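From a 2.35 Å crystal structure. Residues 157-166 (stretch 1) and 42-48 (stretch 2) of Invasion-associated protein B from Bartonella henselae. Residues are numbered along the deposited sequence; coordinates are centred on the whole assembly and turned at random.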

# COMPACT_ATOMS: atom_id res chain seq x y z
N ASN C 157 24.79 -39.04 -4.77
CA ASN C 157 25.73 -38.08 -5.36
C ASN C 157 26.00 -36.85 -4.49
O ASN C 157 27.12 -36.34 -4.47
CB ASN C 157 25.26 -37.64 -6.75
CG ASN C 157 25.52 -38.69 -7.81
OD1 ASN C 157 26.44 -39.51 -7.70
ND2 ASN C 157 24.72 -38.67 -8.86
N ALA C 158 24.97 -36.40 -3.77
CA ALA C 158 25.13 -35.31 -2.80
C ALA C 158 25.95 -35.75 -1.59
O ALA C 158 26.77 -34.98 -1.08
CB ALA C 158 23.78 -34.76 -2.37
N LEU C 159 25.76 -36.98 -1.14
CA LEU C 159 26.54 -37.51 -0.02
C LEU C 159 28.01 -37.73 -0.39
O LEU C 159 28.89 -37.49 0.43
CB LEU C 159 25.91 -38.79 0.54
CG LEU C 159 26.50 -39.40 1.81
CD1 LEU C 159 26.64 -38.37 2.94
CD2 LEU C 159 25.63 -40.55 2.24
N ASN C 160 28.26 -38.16 -1.62
CA ASN C 160 29.61 -38.26 -2.18
C ASN C 160 30.35 -36.93 -2.22
O ASN C 160 31.56 -36.88 -1.97
CB ASN C 160 29.57 -38.84 -3.59
CG ASN C 160 29.23 -40.32 -3.61
OD1 ASN C 160 29.21 -40.97 -2.57
ND2 ASN C 160 28.97 -40.86 -4.79
N ARG C 161 29.62 -35.87 -2.54
CA ARG C 161 30.13 -34.50 -2.50
C ARG C 161 30.43 -34.04 -1.07
O ARG C 161 31.43 -33.38 -0.83
CB ARG C 161 29.15 -33.56 -3.20
CG ARG C 161 29.56 -32.09 -3.25
CD ARG C 161 30.88 -31.86 -3.95
NE ARG C 161 31.19 -30.44 -4.04
CZ ARG C 161 32.41 -29.95 -4.16
NH1 ARG C 161 33.47 -30.76 -4.20
NH2 ARG C 161 32.58 -28.64 -4.22
N LEU C 162 29.56 -34.43 -0.13
CA LEU C 162 29.76 -34.16 1.29
C LEU C 162 31.01 -34.85 1.85
O LEU C 162 31.70 -34.28 2.70
CB LEU C 162 28.52 -34.56 2.09
CG LEU C 162 27.75 -33.47 2.84
CD1 LEU C 162 27.37 -32.28 1.99
CD2 LEU C 162 26.53 -34.06 3.52
N ILE C 163 31.28 -36.06 1.37
CA ILE C 163 32.50 -36.81 1.71
C ILE C 163 33.73 -36.09 1.16
O ILE C 163 34.73 -35.93 1.87
CB ILE C 163 32.42 -38.28 1.22
CG1 ILE C 163 31.31 -39.04 1.96
CG2 ILE C 163 33.75 -39.01 1.42
CD1 ILE C 163 30.78 -40.26 1.24
N ALA C 164 33.63 -35.64 -0.09
CA ALA C 164 34.69 -34.89 -0.77
C ALA C 164 35.00 -33.53 -0.14
O ALA C 164 36.14 -33.08 -0.16
CB ALA C 164 34.35 -34.74 -2.25
N LEU C 165 33.97 -32.88 0.40
CA LEU C 165 34.14 -31.58 1.07
C LEU C 165 34.79 -31.70 2.45
O LEU C 165 35.39 -30.75 2.94
CB LEU C 165 32.81 -30.82 1.15
CG LEU C 165 32.30 -30.17 -0.14
CD1 LEU C 165 30.80 -29.96 -0.09
CD2 LEU C 165 33.03 -28.86 -0.44
N GLN C 166 34.66 -32.88 3.07
CA GLN C 166 35.33 -33.18 4.34
C GLN C 166 36.84 -33.31 4.18
O GLN C 166 37.60 -32.88 5.05
CB GLN C 166 34.77 -34.46 4.97
CG GLN C 166 33.71 -34.23 6.03
CD GLN C 166 33.66 -35.35 7.07
OE1 GLN C 166 33.96 -36.51 6.77
NE2 GLN C 166 33.29 -35.00 8.29
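Stretch 2 (42-48) KKVCFMH

Stretch 2 is a β-strand that packs antiparallel along the helix of stretch 1 through a small, apolar side-chain contact, with no hydrogen bond between the two. The phi/psi pairs of residues 42-48, from -71/118 at Lys43 to -143/158 at His48, are those of an extended chain. The angle between the N-to-C directions of strand and helix is 177°, and their axes approach to 9.0 Å, a spacing filled by side chains. The register follows from the CA atoms: Ala158 CA lies 6.9 Å from Met47 CA, and Leu162 CA lies 6.8 Å from Cys45 CA, so one helical turn spans two strand residues. Strand alternation then selects the contacts, since the CA-to-CB bonds of Lys43, Cys45 and Met47 point toward the helix while that of Phe46 points away. Met47 gives up the largest area, 90 Å² of the 332 Å² buried in total; its CE reaches Ala158 CB at 3.8 Å, its SD lies 4.1 Å from Leu159 CB, and its CB meets Leu162 CD2 at 3.7 Å. Cys45 packs against two leucines, with Leu162 CD1 4.2 Å from its CB and Leu165 CD1 3.8 Å from its SG. At the margin, Lys43 NZ comes within 4.0 Å of Leu165 CD2, a contact without a polar partner.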

# COMPACT_ATOMS: atom_id res chain seq x y z
N LYS C 42 35.25 -23.86 11.72
CA LYS C 42 35.27 -24.95 10.75
C LYS C 42 34.19 -24.83 9.68
O LYS C 42 33.05 -24.46 9.98
CB LYS C 42 35.17 -26.31 11.45
CG LYS C 42 36.31 -26.64 12.45
CD LYS C 42 37.63 -26.98 11.76
CE LYS C 42 38.64 -25.83 11.84
NZ LYS C 42 39.85 -26.07 10.99
N LYS C 43 34.57 -25.13 8.44
CA LYS C 43 33.64 -25.16 7.32
C LYS C 43 32.71 -26.36 7.45
O LYS C 43 33.16 -27.50 7.47
CB LYS C 43 34.39 -25.19 5.98
CG LYS C 43 33.51 -25.02 4.75
CD LYS C 43 34.25 -24.25 3.65
CE LYS C 43 33.47 -24.24 2.35
NZ LYS C 43 33.70 -25.47 1.54
N VAL C 44 31.42 -26.08 7.59
CA VAL C 44 30.39 -27.10 7.75
C VAL C 44 29.48 -27.10 6.53
O VAL C 44 28.90 -26.08 6.16
CB VAL C 44 29.58 -26.90 9.07
CG1 VAL C 44 28.43 -27.90 9.17
CG2 VAL C 44 30.48 -27.01 10.29
N CYS C 45 29.36 -28.26 5.90
CA CYS C 45 28.52 -28.41 4.72
C CYS C 45 27.33 -29.29 5.02
O CYS C 45 27.47 -30.35 5.63
CB CYS C 45 29.34 -28.97 3.56
SG CYS C 45 30.68 -27.89 3.04
N PHE C 46 26.15 -28.85 4.61
CA PHE C 46 24.94 -29.62 4.82
C PHE C 46 24.19 -29.96 3.54
O PHE C 46 24.28 -29.27 2.53
CB PHE C 46 24.03 -29.00 5.89
CG PHE C 46 23.58 -27.59 5.60
CD1 PHE C 46 22.34 -27.35 5.02
CD2 PHE C 46 24.38 -26.50 5.94
CE1 PHE C 46 21.91 -26.05 4.75
CE2 PHE C 46 23.97 -25.19 5.67
CZ PHE C 46 22.72 -24.97 5.08
N MET C 47 23.44 -31.05 3.63
CA MET C 47 22.74 -31.69 2.53
C MET C 47 21.26 -31.53 2.83
O MET C 47 20.81 -31.96 3.89
CB MET C 47 23.10 -33.16 2.59
CG MET C 47 23.10 -33.91 1.32
SD MET C 47 23.59 -35.62 1.68
CE MET C 47 22.32 -36.40 0.71
N HIS C 48 20.50 -30.92 1.93
CA HIS C 48 19.10 -30.63 2.25
C HIS C 48 18.09 -30.77 1.11
O HIS C 48 18.45 -30.71 -0.06
CB HIS C 48 18.95 -29.27 2.95
CG HIS C 48 19.44 -28.12 2.13
ND1 HIS C 48 18.59 -27.30 1.41
CD2 HIS C 48 20.69 -27.64 1.91
CE1 HIS C 48 19.30 -26.37 0.80
NE2 HIS C 48 20.57 -26.56 1.08